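Long-range contacts in molinate hydrolase (Gulosibacter molinativorax, PDB 4WGX), which probably hydrolyses carbon-nitrogen bonds other than peptide bonds, as a metal-dependent member of the amidohydrolase superfamily: residues 119-124 against 137-142; 111-116 against 205-210. All coordinates share one frame; numbering follows the deposited sequence.

Overall arrangement
The two contacts share the neighbouring strands 107-112 and 136-139, one through the helix between them and the other through the segment leading into strand 208-211. Their centres lie about 8 Å apart. Along the chain, segment 111-116 comes first, then 119-124 and 137-142, and finally 205-210, so that interaction 2 brackets interaction 1. Segment 137-142 is bonded on one side to 111-116 and on the other to 205-210: F138 O lies 2.8 Å from D112 N, and F139 O lies 3.0 Å from D206 N, both probable hydrogen bonds. Interaction 1 thus packs helix against strand, whereas interaction 2 spans toward strand 208-211 and the metal-binding side of the TIM barrel.

Interaction 1 (119-124 against 137-142); sequences PVTIAR and IFFAGT
The F139 ring takes V120 over one face and R124 at its rim. Atom V120 CG1 stands almost on the ring normal, 3.7 Å from the centroid of F139, a clear CH-pi contact. At the edge, close to the ring plane, R124 CB approaches F139 CE2 at 3.9 Å. The guanidinium of R124 in turn receives F139 CE2 over one of its own faces, shifted toward the rim, while the two planes stay 32° apart; this is a tilted overlap, not a parallel stack. T121 OG1 reaches F139 CZ obliquely at 3.4 Å, but its hydrogen bond runs back to L117 O within the helix.

Torsions explain the placement. The CB bond of F139 points toward the helix, and CG, between the backbone N and carbonyl carbon (chi1 61°), sets the ring beneath V120 CG1. R124 is extended through chi2, then bent at chi3 (68°), which lays the guanidinium over F139 CE2. There NH1 forms a salt bridge with D206 OD2 and a hydrogen bond to G204 O, and this double hold probably fixes the guanidinium against the phenyl group.

Two residues earlier in the strand, I137 CG2 meets V120 CG2 at 4.2 Å, and A123 CB touches I137 CD1 more loosely. R124 CG lies only 3.2 Å from I137 O, a close aliphatic approach to a carbonyl. No direct hydrogen bond joins the segments; one water does, donating a hydrogen bond to R124 O at 2.9 Å and accepting one from I137 N.

Helix 117-128 thus lies against strand 136-139 through its V120-R124 side, the helix-on-strand packing of the beta-alpha-beta crossover 107-112, 117-128, 136-139, the repeating building block of a TIM barrel.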
ATOM      1  N   PRO A 119      21.078 -20.665 -14.675  1.00 29.49           N
ATOM      2  CA  PRO A 119      20.238 -21.426 -15.604  1.00 29.33           C
ATOM      3  C   PRO A 119      20.403 -21.040 -17.076  1.00 21.20           C
ATOM      4  O   PRO A 119      20.174 -21.888 -17.939  1.00 25.94           O
ATOM      5  CB  PRO A 119      18.812 -21.124 -15.118  1.00 30.39           C
ATOM      6  CG  PRO A 119      18.906 -19.871 -14.356  1.00 26.70           C
ATOM      7  CD  PRO A 119      20.268 -19.861 -13.740  1.00 24.42           C
ATOM      8  N   VAL A 120      20.769 -19.805 -17.380  1.00 21.02           N
ATOM      9  CA  VAL A 120      20.885 -19.432 -18.781  1.00 25.72           C
ATOM     10  C   VAL A 120      22.176 -20.039 -19.331  1.00 27.71           C
ATOM     11  O   VAL A 120      22.223 -20.436 -20.487  1.00 26.77           O
ATOM     12  CB  VAL A 120      20.817 -17.889 -18.993  1.00 24.10           C
ATOM     13  CG1 VAL A 120      22.077 -17.194 -18.565  1.00 22.70           C
ATOM     14  CG2 VAL A 120      20.506 -17.562 -20.440  1.00 23.57           C
ATOM     15  N   THR A 121      23.195 -20.147 -18.480  1.00 25.58           N
ATOM     16  CA  THR A 121      24.397 -20.889 -18.828  1.00 27.82           C
ATOM     17  C   THR A 121      24.074 -22.361 -19.101  1.00 33.39           C
ATOM     18  O   THR A 121      24.450 -22.915 -20.153  1.00 30.23           O
ATOM     19  CB  THR A 121      25.460 -20.837 -17.720  1.00 23.69           C
ATOM     20  OG1 THR A 121      25.819 -19.483 -17.449  1.00 32.58           O
ATOM     21  CG2 THR A 121      26.710 -21.616 -18.145  1.00 30.13           C
ATOM     22  N   ILE A 122      23.404 -22.997 -18.144  1.00 31.31           N
ATOM     23  CA  ILE A 122      23.009 -24.389 -18.325  1.00 26.26           C
ATOM     24  C   ILE A 122      22.244 -24.575 -19.640  1.00 30.46           C
ATOM     25  O   ILE A 122      22.602 -25.440 -20.446  1.00 35.76           O
ATOM     26  CB  ILE A 122      22.164 -24.890 -17.142  1.00 28.68           C
ATOM     27  CG1 ILE A 122      23.024 -24.944 -15.883  1.00 24.80           C
ATOM     28  CG2 ILE A 122      21.598 -26.276 -17.410  1.00 24.27           C
ATOM     29  CD1 ILE A 122      22.228 -25.106 -14.600  1.00 31.48           C
ATOM     30  N   ALA A 123      21.214 -23.763 -19.872  1.00 26.79           N
ATOM     31  CA  ALA A 123      20.434 -23.893 -21.102  1.00 32.67           C
ATOM     32  C   ALA A 123      21.230 -23.603 -22.387  1.00 33.51           C
ATOM     33  O   ALA A 123      21.079 -24.329 -23.379  1.00 31.05           O
ATOM     34  CB  ALA A 123      19.215 -23.001 -21.044  1.00 25.03           C
ATOM     35  N   ARG A 124      22.051 -22.551 -22.398  1.00 32.27           N
ATOM     36  CA  ARG A 124      22.889 -22.295 -23.577  1.00 33.76           C
ATOM     37  C   ARG A 124      23.773 -23.499 -23.877  1.00 32.80           C
ATOM     38  O   ARG A 124      23.848 -23.962 -25.013  1.00 30.19           O
ATOM     39  CB  ARG A 124      23.776 -21.056 -23.404  1.00 29.60           C
ATOM     40  CG  ARG A 124      24.782 -20.852 -24.564  1.00 35.36           C
ATOM     41  CD  ARG A 124      25.894 -19.882 -24.239  1.00 41.16           C
ATOM     42  NE  ARG A 124      26.785 -20.423 -23.224  1.00 39.62           N
ATOM     43  CZ  ARG A 124      27.750 -19.736 -22.631  1.00 38.81           C
ATOM     44  NH1 ARG A 124      27.956 -18.464 -22.943  1.00 46.46           N
ATOM     45  NH2 ARG A 124      28.500 -20.320 -21.708  1.00 42.75           N
ATOM     46  N   ILE A 137      21.586 -19.542 -28.051  1.00 26.55           N
ATOM     47  CA  ILE A 137      21.544 -18.480 -27.044  1.00 30.02           C
ATOM     48  C   ILE A 137      22.877 -17.805 -26.823  1.00 28.39           C
ATOM     49  O   ILE A 137      23.871 -18.480 -26.578  1.00 30.28           O
ATOM     50  CB  ILE A 137      21.093 -19.006 -25.656  1.00 32.56           C
ATOM     51  CG1 ILE A 137      19.700 -19.625 -25.733  1.00 23.95           C
ATOM     52  CG2 ILE A 137      21.126 -17.875 -24.621  1.00 28.05           C
ATOM     53  CD1 ILE A 137      19.249 -20.261 -24.446  1.00 26.73           C
ATOM     54  N   PHE A 138      22.886 -16.476 -26.878  1.00 26.06           N
ATOM     55  CA  PHE A 138      23.986 -15.707 -26.287  1.00 26.25           C
ATOM     56  C   PHE A 138      23.428 -14.775 -25.216  1.00 29.92           C
ATOM     57  O   PHE A 138      22.370 -14.200 -25.410  1.00 26.81           O
ATOM     58  CB  PHE A 138      24.737 -14.918 -27.348  1.00 30.28           C
ATOM     59  CG  PHE A 138      25.297 -15.770 -28.448  1.00 28.93           C
ATOM     60  CD1 PHE A 138      26.423 -16.545 -28.243  1.00 34.34           C
ATOM     61  CD2 PHE A 138      24.696 -15.791 -29.690  1.00 27.33           C
ATOM     62  CE1 PHE A 138      26.928 -17.332 -29.266  1.00 30.78           C
ATOM     63  CE2 PHE A 138      25.195 -16.566 -30.702  1.00 36.27           C
ATOM     64  CZ  PHE A 138      26.317 -17.334 -30.492  1.00 26.29           C
ATOM     65  N   PHE A 139      24.137 -14.608 -24.102  1.00 28.83           N
ATOM     66  CA  PHE A 139      23.568 -13.894 -22.967  1.00 30.62           C
ATOM     67  C   PHE A 139      24.529 -12.955 -22.244  1.00 37.57           C
ATOM     68  O   PHE A 139      25.747 -13.081 -22.358  1.00 25.76           O
ATOM     69  CB  PHE A 139      23.006 -14.899 -21.970  1.00 27.26           C
ATOM     70  CG  PHE A 139      24.018 -15.848 -21.411  1.00 26.69           C
ATOM     71  CD1 PHE A 139      24.901 -15.441 -20.436  1.00 25.37           C
ATOM     72  CD2 PHE A 139      24.070 -17.160 -21.846  1.00 30.60           C
ATOM     73  CE1 PHE A 139      25.828 -16.315 -19.907  1.00 28.85           C
ATOM     74  CE2 PHE A 139      24.994 -18.044 -21.321  1.00 30.27           C
ATOM     75  CZ  PHE A 139      25.872 -17.618 -20.347  1.00 26.92           C
ATOM     76  N   ALA A 140      23.941 -12.014 -21.501  1.00 31.08           N
ATOM     77  CA  ALA A 140      24.675 -11.028 -20.709  1.00 28.10           C
ATOM     78  C   ALA A 140      24.838 -11.466 -19.279  1.00 26.98           C
ATOM     79  O   ALA A 140      25.701 -10.965 -18.570  1.00 28.83           O
ATOM     80  CB  ALA A 140      23.960  -9.692 -20.725  1.00 28.39           C
ATOM     81  N   GLY A 141      23.977 -12.378 -18.854  1.00 31.11           N
ATOM     82  CA  GLY A 141      23.772 -12.604 -17.445  1.00 34.28           C
ATOM     83  C   GLY A 141      22.905 -11.460 -16.935  1.00 32.39           C
ATOM     84  O   GLY A 141      21.863 -11.160 -17.509  1.00 25.25           O
ATOM     85  N   THR A 142      23.346 -10.794 -15.881  1.00 24.67           N
ATOM     86  CA  THR A 142      22.550  -9.736 -15.289  1.00 30.50           C
ATOM     87  C   THR A 142      22.827  -8.381 -15.931  1.00 30.39           C
ATOM     88  O   THR A 142      23.669  -8.234 -16.805  1.00 27.10           O
ATOM     89  CB  THR A 142      22.795  -9.632 -13.775  1.00 28.22           C
ATOM     90  OG1 THR A 142      21.842  -8.744 -13.196  1.00 35.19           O
ATOM     91  CG2 THR A 142      24.184  -9.131 -13.477  1.00 33.07           C
TER
HETATM   92  O   HOH W   1      23.227 -22.290 -27.305  1.00 33.18           O

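Interaction 2 (111-116 against 205-210); sequences FDTWNA and VDFCKI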
ATOM      1  N   PHE A 111      19.555 -13.263 -28.373  1.00 29.92           N
ATOM      2  CA  PHE A 111      20.459 -12.566 -27.483  1.00 26.93           C
ATOM      3  C   PHE A 111      19.663 -12.163 -26.244  1.00 21.97           C
ATOM      4  O   PHE A 111      18.718 -11.386 -26.319  1.00 25.12           O
ATOM      5  CB  PHE A 111      21.090 -11.364 -28.195  1.00 24.41           C
ATOM      6  CG  PHE A 111      22.015 -11.749 -29.318  1.00 25.06           C
ATOM      7  CD1 PHE A 111      23.341 -12.038 -29.075  1.00 24.10           C
ATOM      8  CD2 PHE A 111      21.556 -11.838 -30.611  1.00 30.45           C
ATOM      9  CE1 PHE A 111      24.179 -12.393 -30.094  1.00 30.92           C
ATOM     10  CE2 PHE A 111      22.402 -12.202 -31.636  1.00 28.30           C
ATOM     11  CZ  PHE A 111      23.706 -12.477 -31.376  1.00 30.16           C
ATOM     12  N   ASP A 112      20.039 -12.730 -25.109  1.00 21.69           N
ATOM     13  CA  ASP A 112      19.318 -12.545 -23.868  1.00 23.49           C
ATOM     14  C   ASP A 112      20.070 -11.540 -23.024  1.00 25.20           C
ATOM     15  O   ASP A 112      21.166 -11.823 -22.567  1.00 26.36           O
ATOM     16  CB  ASP A 112      19.153 -13.890 -23.139  1.00 27.79           C
ATOM     17  CG  ASP A 112      18.382 -13.771 -21.816  1.00 30.03           C
ATOM     18  OD1 ASP A 112      18.620 -12.822 -21.054  1.00 30.77           O
ATOM     19  OD2 ASP A 112      17.543 -14.645 -21.533  1.00 31.39           O
ATOM     20  N   THR A 113      19.471 -10.373 -22.797  1.00 24.49           N
ATOM     21  CA  THR A 113      20.194  -9.267 -22.169  1.00 32.07           C
ATOM     22  C   THR A 113      19.892  -9.102 -20.688  1.00 23.24           C
ATOM     23  O   THR A 113      20.401  -8.193 -20.059  1.00 28.20           O
ATOM     24  CB  THR A 113      19.900  -7.932 -22.867  1.00 27.20           C
ATOM     25  OG1 THR A 113      18.556  -7.526 -22.608  1.00 26.86           O
ATOM     26  CG2 THR A 113      20.107  -8.061 -24.353  1.00 29.26           C
ATOM     27  N   TRP A 114      19.070  -9.977 -20.132  1.00 23.04           N
ATOM     28  CA  TRP A 114      18.888 -10.024 -18.685  1.00 27.72           C
ATOM     29  C   TRP A 114      18.269 -11.341 -18.285  1.00 21.43           C
ATOM     30  O   TRP A 114      17.202 -11.699 -18.756  1.00 22.17           O
ATOM     31  CB  TRP A 114      18.011  -8.877 -18.171  1.00 26.72           C
ATOM     32  CG  TRP A 114      17.838  -8.933 -16.699  1.00 24.24           C
ATOM     33  CD1 TRP A 114      18.742  -8.565 -15.763  1.00 28.86           C
ATOM     34  CD2 TRP A 114      16.697  -9.413 -15.983  1.00 26.21           C
ATOM     35  NE1 TRP A 114      18.241  -8.773 -14.507  1.00 24.15           N
ATOM     36  CE2 TRP A 114      16.984  -9.299 -14.617  1.00 19.32           C
ATOM     37  CE3 TRP A 114      15.460  -9.930 -16.369  1.00 28.72           C
ATOM     38  CZ2 TRP A 114      16.083  -9.674 -13.630  1.00 25.63           C
ATOM     39  CZ3 TRP A 114      14.563 -10.305 -15.389  1.00 31.74           C
ATOM     40  CH2 TRP A 114      14.875 -10.165 -14.036  1.00 23.90           C
ATOM     41  N   ASN A 115      18.926 -12.037 -17.374  1.00 21.00           N
ATOM     42  CA  ASN A 115      18.512 -13.371 -16.974  1.00 21.96           C
ATOM     43  C   ASN A 115      19.310 -13.794 -15.757  1.00 22.32           C
ATOM     44  O   ASN A 115      20.179 -13.064 -15.310  1.00 25.39           O
ATOM     45  CB  ASN A 115      18.709 -14.359 -18.128  1.00 30.52           C
ATOM     46  CG  ASN A 115      17.824 -15.583 -18.016  1.00 27.72           C
ATOM     47  OD1 ASN A 115      17.555 -16.083 -16.926  1.00 26.89           O
ATOM     48  ND2 ASN A 115      17.363 -16.067 -19.153  1.00 29.92           N
ATOM     49  N   ALA A 116      19.005 -14.959 -15.210  1.00 25.82           N
ATOM     50  CA  ALA A 116      19.791 -15.509 -14.122  1.00 24.11           C
ATOM     51  C   ALA A 116      20.928 -16.329 -14.713  1.00 24.15           C
ATOM     52  O   ALA A 116      20.703 -17.198 -15.539  1.00 24.61           O
ATOM     53  CB  ALA A 116      18.931 -16.347 -13.217  1.00 26.43           C
ATOM     54  N   VAL A 205      30.197 -14.827 -19.793  1.00 36.72           N
ATOM     55  CA  VAL A 205      29.146 -14.125 -20.521  1.00 34.36           C
ATOM     56  C   VAL A 205      29.579 -13.813 -21.953  1.00 28.59           C
ATOM     57  O   VAL A 205      30.759 -13.672 -22.225  1.00 32.36           O
ATOM     58  CB  VAL A 205      28.738 -12.809 -19.811  1.00 29.12           C
ATOM     59  CG1 VAL A 205      28.337 -13.086 -18.375  1.00 29.90           C
ATOM     60  CG2 VAL A 205      29.854 -11.795 -19.845  1.00 32.31           C
ATOM     61  N   ASP A 206      28.612 -13.700 -22.853  1.00 30.01           N
ATOM     62  CA  ASP A 206      28.886 -13.393 -24.248  1.00 25.93           C
ATOM     63  C   ASP A 206      28.951 -11.895 -24.522  1.00 32.85           C
ATOM     64  O   ASP A 206      29.505 -11.467 -25.526  1.00 31.13           O
ATOM     65  CB  ASP A 206      27.823 -14.035 -25.129  1.00 31.21           C
ATOM     66  CG  ASP A 206      27.771 -15.536 -24.960  1.00 37.87           C
ATOM     67  OD1 ASP A 206      28.813 -16.186 -25.155  1.00 44.63           O
ATOM     68  OD2 ASP A 206      26.703 -16.061 -24.606  1.00 34.15           O
ATOM     69  N   PHE A 207      28.355 -11.108 -23.636  1.00 33.31           N
ATOM     70  CA  PHE A 207      28.422  -9.659 -23.713  1.00 27.44           C
ATOM     71  C   PHE A 207      28.042  -9.097 -22.354  1.00 30.23           C
ATOM     72  O   PHE A 207      27.637  -9.847 -21.476  1.00 27.88           O
ATOM     73  CB  PHE A 207      27.515  -9.118 -24.820  1.00 26.82           C
ATOM     74  CG  PHE A 207      26.149  -9.721 -24.836  1.00 30.65           C
ATOM     75  CD1 PHE A 207      25.126  -9.170 -24.089  1.00 27.23           C
ATOM     76  CD2 PHE A 207      25.876 -10.829 -25.606  1.00 28.59           C
ATOM     77  CE1 PHE A 207      23.879  -9.712 -24.114  1.00 29.18           C
ATOM     78  CE2 PHE A 207      24.617 -11.378 -25.615  1.00 31.62           C
ATOM     79  CZ  PHE A 207      23.621 -10.825 -24.863  1.00 28.47           C
ATOM     80  N   CYS A 208      28.184  -7.788 -22.165  1.00 31.16           N
ATOM     81  CA  CYS A 208      27.917  -7.184 -20.871  1.00 29.24           C
ATOM     82  C   CYS A 208      27.010  -5.985 -21.020  1.00 32.69           C
ATOM     83  O   CYS A 208      27.321  -5.075 -21.785  1.00 26.93           O
ATOM     84  CB  CYS A 208      29.209  -6.764 -20.187  1.00 31.25           C
ATOM     85  SG  CYS A 208      28.932  -6.103 -18.539  1.00 30.77           S
ATOM     86  N   LYS A 209      25.890  -5.996 -20.294  1.00 29.30           N
ATOM     87  CA  LYS A 209      24.977  -4.860 -20.277  1.00 22.43           C
ATOM     88  C   LYS A 209      25.077  -4.087 -18.978  1.00 21.85           C
ATOM     89  O   LYS A 209      24.949  -4.640 -17.888  1.00 22.59           O
ATOM     90  CB  LYS A 209      23.530  -5.289 -20.490  1.00 24.36           C
ATOM     91  CG  LYS A 209      22.666  -4.106 -20.856  1.00 28.62           C
ATOM     92  CD  LYS A 209      21.357  -4.489 -21.507  1.00 28.08           C
ATOM     93  CE  LYS A 209      20.278  -4.813 -20.506  1.00 30.44           C
ATOM     94  NZ  LYS A 209      18.951  -4.645 -21.130  1.00 30.54           N
ATOM     95  N   ILE A 210      25.298  -2.794 -19.125  1.00 22.32           N
ATOM     96  CA  ILE A 210      25.433  -1.886 -18.001  1.00 27.63           C
ATOM     97  C   ILE A 210      24.199  -0.984 -17.877  1.00 23.88           C
ATOM     98  O   ILE A 210      23.707  -0.444 -18.864  1.00 20.13           O
ATOM     99  CB  ILE A 210      26.702  -1.031 -18.150  1.00 29.51           C
ATOM    100  CG1 ILE A 210      27.932  -1.938 -18.109  1.00 29.32           C
ATOM    101  CG2 ILE A 210      26.778   0.010 -17.059  1.00 30.19           C
ATOM    102  CD1 ILE A 210      29.225  -1.253 -18.435  1.00 43.01           C
TER
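F111 and F207 make the apolar part of this contact, crossing obliquely. F207 CE2 comes up to the edge of the F111 ring, near its plane, and lies 3.7 Å from F111 CD1. The F207 ring stands up from the loop just before strand 208-211, with CG placed between backbone N and carbonyl carbon (chi1 46°). Its rim also reaches segment 111-116 beyond F111: F207 CZ is 3.5 Å from D112 O, and T113 CG2 brushes F207 CE1 at 4.1 Å. Y399 stacks on F111 and also meets F207.

Segment 111-116 leaves the C-terminal end of strand 107-112, the side on which amidohydrolases keep their active sites. K209, near the beginning of strand 208-211, sends its side chain there, about 4 Å from that of H251, a zinc-binding residue of this protein, though no zinc is bound to it in this model. It probably occupies the position at which many binuclear relatives carry a carboxylated lysine.

The polar part is a single hydrogen bond across the segments, from K209 NZ to T113 OG1 at 3.3 Å. A bend at chi3 (85°) turns the lysine end over T113, where K209 CE passes T113 O at 3.4 Å. T113 OG1 also bonds N66 OD1, and K209 NZ a methylpentanediol, probably from the crystallisation liquor. With a leucine replacing K209, T113 OG1 would probably lose this donor, while N66, its strongest polar partner, could stay.

Within segment 111-116, N115 ND2 donates to D112 OD2 at 2.8 Å, from above the carboxylate plane. L69 N grips the same oxygen.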